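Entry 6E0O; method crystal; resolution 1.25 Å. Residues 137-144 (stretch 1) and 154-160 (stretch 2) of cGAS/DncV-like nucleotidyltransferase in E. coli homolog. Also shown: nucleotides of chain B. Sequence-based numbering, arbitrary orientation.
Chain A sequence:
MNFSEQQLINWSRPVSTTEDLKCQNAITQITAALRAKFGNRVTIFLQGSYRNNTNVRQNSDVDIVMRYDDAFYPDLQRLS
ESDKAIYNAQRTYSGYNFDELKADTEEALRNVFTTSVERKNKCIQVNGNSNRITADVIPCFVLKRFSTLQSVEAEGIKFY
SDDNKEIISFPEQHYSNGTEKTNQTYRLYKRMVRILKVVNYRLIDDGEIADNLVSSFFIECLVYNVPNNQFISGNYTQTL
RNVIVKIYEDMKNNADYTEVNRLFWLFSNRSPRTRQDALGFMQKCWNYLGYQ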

# COMPACT_ATOMS: atom_id res chain seq x y z
N VAL A 137 -9.08 6.19 7.92
CA VAL A 137 -10.18 6.50 7.02
C VAL A 137 -9.72 7.62 6.09
O VAL A 137 -9.29 8.69 6.55
CB VAL A 137 -11.45 6.89 7.79
CG1 VAL A 137 -12.55 7.28 6.84
CG2 VAL A 137 -11.86 5.74 8.70
N ILE A 138 -9.81 7.38 4.79
CA ILE A 138 -9.27 8.28 3.78
C ILE A 138 -10.44 8.88 2.99
O ILE A 138 -10.87 8.28 1.99
CB ILE A 138 -8.29 7.55 2.85
CG1 ILE A 138 -7.18 6.89 3.68
CG2 ILE A 138 -7.70 8.53 1.86
CD1 ILE A 138 -6.58 5.69 3.05
N PRO A 139 -10.99 10.01 3.42
CA PRO A 139 -11.98 10.70 2.56
C PRO A 139 -11.31 11.19 1.29
O PRO A 139 -10.15 11.61 1.30
CB PRO A 139 -12.47 11.85 3.44
CG PRO A 139 -11.34 12.12 4.36
CD PRO A 139 -10.69 10.78 4.64
N CYS A 140 -12.04 11.13 0.18
CA CYS A 140 -11.48 11.51 -1.11
C CYS A 140 -12.61 11.71 -2.11
O CYS A 140 -13.78 11.46 -1.82
CB CYS A 140 -10.50 10.45 -1.62
SG CYS A 140 -11.26 8.82 -1.86
N PHE A 141 -12.22 12.19 -3.29
CA PHE A 141 -13.10 12.37 -4.43
C PHE A 141 -12.62 11.51 -5.60
O PHE A 141 -11.50 11.01 -5.61
CB PHE A 141 -13.09 13.84 -4.88
CG PHE A 141 -13.69 14.82 -3.89
CD1 PHE A 141 -14.96 14.65 -3.38
CD2 PHE A 141 -12.98 15.94 -3.52
CE1 PHE A 141 -15.50 15.58 -2.51
CE2 PHE A 141 -13.52 16.87 -2.65
CZ PHE A 141 -14.78 16.68 -2.14
N VAL A 142 -13.50 11.36 -6.59
CA VAL A 142 -13.11 10.77 -7.86
C VAL A 142 -12.09 11.64 -8.57
O VAL A 142 -12.18 12.87 -8.57
CB VAL A 142 -14.35 10.59 -8.75
CG1 VAL A 142 -13.97 10.17 -10.17
CG2 VAL A 142 -15.31 9.59 -8.15
N LEU A 143 -11.11 10.99 -9.17
CA LEU A 143 -10.08 11.63 -9.98
C LEU A 143 -10.06 11.01 -11.37
O LEU A 143 -10.09 9.79 -11.50
CB LEU A 143 -8.70 11.41 -9.36
CG LEU A 143 -7.51 11.81 -10.23
CD1 LEU A 143 -7.41 13.32 -10.29
CD2 LEU A 143 -6.22 11.19 -9.71
N LYS A 144 -9.94 11.86 -12.39
CA LYS A 144 -9.70 11.39 -13.75
C LYS A 144 -8.46 12.09 -14.28
O LYS A 144 -8.37 13.32 -14.20
CB LYS A 144 -10.90 11.64 -14.64
CG LYS A 144 -12.09 10.85 -14.15
CD LYS A 144 -13.30 10.96 -15.02
CE LYS A 144 -14.35 9.99 -14.52
NZ LYS A 144 -15.59 10.04 -15.31
P A B 2 1.52 7.62 4.77
OP1 A B 2 1.45 8.77 3.84
OP2 A B 2 2.04 7.82 6.15
O5' A B 2 0.05 7.01 4.90
C5' A B 2 -0.93 7.61 5.75
C4' A B 2 -2.33 7.26 5.31
O4' A B 2 -2.61 7.93 4.05
C3' A B 2 -2.59 5.78 5.07
O3' A B 2 -3.92 5.44 5.44
C2' A B 2 -2.41 5.63 3.57
O2' A B 2 -3.12 4.56 2.99
C1' A B 2 -2.91 6.98 3.05
N9 A B 2 -2.25 7.40 1.81
C8 A B 2 -0.97 7.87 1.68
N7 A B 2 -0.63 8.16 0.45
C5 A B 2 -1.76 7.84 -0.28
C6 A B 2 -2.06 7.91 -1.66
N6 A B 2 -1.21 8.35 -2.59
N1 A B 2 -3.28 7.53 -2.03
C2 A B 2 -4.15 7.09 -1.13
N3 A B 2 -4.00 6.97 0.19
C4 A B 2 -2.77 7.37 0.55
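Stretch 2 (154-160) AEGIKFY

Residues 154-160 form an extended β-strand that pairs with the strand of residues 137-144 in antiparallel fashion. The two N-to-C directions differ by 138°, well short of a flat antiparallel alignment, and the axes approach to 4.1 Å. Together the two segments bury 642 Å² of surface.

Four backbone hydrogen bonds, in two reciprocal pairs, hold the strands in register. At the first pair, Phe141 N donates to Lys158 O (2.9 Å) along a nearly straight line, with an N-H...O angle of 175°, and Lys158 N returns a bond of 2.9 Å to Phe141 O. Two residues further along stretch 1, Leu143 N donates to Gly156 O at 3.0 Å, while Gly156 N gives the shortest bond of the set, 2.8 Å to Leu143 O. Thus the amide and carbonyl of all four residues are satisfied within the ladder. The carbonyls Leu143 O and Gly156 O also lie 3.4 Å apart, but as two acceptors they form no bond with each other.

Between and beyond these rungs, Val142 pairs with Ile157, and Lys144 with Glu155, as non-hydrogen-bonded pairs, with CA-CA distances of 4.7 and 4.6 Å; the side chains of the first pair diverge. Here α-carbons approach carbonyl oxygens instead: Ile157 CA lies 3.3 Å from Phe141 O and Glu155 CA 3.2 Å from Leu143 O, so each of these oxygens receives a CA-H...O contact in addition to its amide bond. Lys144 CA makes a similar contact with Ala154 O at 3.3 Å.

Side chains also meet across the pair. Phe141, Leu143 and Lys158 share one face of the sheet, where Leu143 CB packs 3.9 Å from Lys158 CB. Lys144 and Glu155 share the other; the opposite charges lie near each other, with Lys144 NZ 4.3 Å from Glu155 OE1, beyond a salt bridge. Glu155 OE2 is hydrogen-bonded elsewhere in the structure.

From Ile157 onward, apolar side-chain contacts join the pairing. Cys140 SG rests 3.8 Å from Ile157 CB, and Cys140 CB lies 3.9 Å from Phe159 CB. Carbonyl oxygens come closer still, Lys158 O 3.2 Å from Cys140 CB and Pro139 O 3.3 Å from Phe159 CB. Ile138 points toward stretch 2 and places its CG2 over one face of the Phe159 ring, 3.9 Å from the centroid and 22° off the normal, a CH-π contact. The bound nucleotide meets the edge of the same ring, with C2 of A2 in chain B 3.4 Å from Phe159 CE1. Phe159, whose chi1 is p, thus touches both Ile138 of the neighbouring strand and the adenine base.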

# COMPACT_ATOMS: atom_id res chain seq x y z
N ALA A 154 -7.60 7.62 -17.08
CA ALA A 154 -7.73 6.65 -16.01
C ALA A 154 -8.47 7.28 -14.84
O ALA A 154 -8.31 8.47 -14.55
CB ALA A 154 -6.35 6.20 -15.52
N GLU A 155 -9.25 6.46 -14.15
CA GLU A 155 -10.00 6.91 -12.99
C GLU A 155 -9.37 6.36 -11.72
O GLU A 155 -9.12 5.15 -11.61
CB GLU A 155 -11.47 6.48 -13.06
CG GLU A 155 -12.24 7.01 -11.88
CD GLU A 155 -13.71 6.65 -11.91
OE1 GLU A 155 -14.30 6.63 -13.01
OE2 GLU A 155 -14.26 6.40 -10.82
N GLY A 156 -9.15 7.25 -10.76
CA GLY A 156 -8.67 6.91 -9.44
C GLY A 156 -9.31 7.79 -8.41
O GLY A 156 -10.49 8.14 -8.53
N ILE A 157 -8.54 8.16 -7.39
CA ILE A 157 -9.04 8.98 -6.29
C ILE A 157 -8.08 10.12 -6.06
O ILE A 157 -6.88 10.04 -6.37
CB ILE A 157 -9.24 8.19 -4.99
CG1 ILE A 157 -7.95 7.49 -4.55
CG2 ILE A 157 -10.38 7.18 -5.17
CD1 ILE A 157 -8.05 6.86 -3.18
N LYS A 158 -8.61 11.19 -5.48
CA LYS A 158 -7.80 12.33 -5.10
C LYS A 158 -8.27 12.91 -3.77
O LYS A 158 -9.46 12.91 -3.45
CB LYS A 158 -7.84 13.42 -6.17
CG LYS A 158 -9.15 14.11 -6.33
CD LYS A 158 -9.01 15.27 -7.31
CE LYS A 158 -10.33 15.97 -7.50
NZ LYS A 158 -10.21 17.04 -8.53
N PHE A 159 -7.31 13.38 -2.99
CA PHE A 159 -7.61 14.09 -1.77
C PHE A 159 -6.46 15.06 -1.52
O PHE A 159 -5.50 15.13 -2.29
CB PHE A 159 -7.88 13.14 -0.61
CG PHE A 159 -6.74 12.24 -0.27
CD1 PHE A 159 -6.60 11.01 -0.90
CD2 PHE A 159 -5.83 12.59 0.72
CE1 PHE A 159 -5.56 10.16 -0.57
CE2 PHE A 159 -4.79 11.74 1.06
CZ PHE A 159 -4.65 10.53 0.42
N TYR A 160 -6.59 15.84 -0.45
CA TYR A 160 -5.59 16.83 -0.10
C TYR A 160 -5.11 16.57 1.31
O TYR A 160 -5.90 16.28 2.20
CB TYR A 160 -6.16 18.23 -0.24
CG TYR A 160 -6.61 18.48 -1.66
CD1 TYR A 160 -7.87 18.08 -2.09
CD2 TYR A 160 -5.76 19.06 -2.58
CE1 TYR A 160 -8.28 18.29 -3.39
CE2 TYR A 160 -6.16 19.28 -3.89
CZ TYR A 160 -7.42 18.89 -4.29
OH TYR A 160 -7.82 19.10 -5.59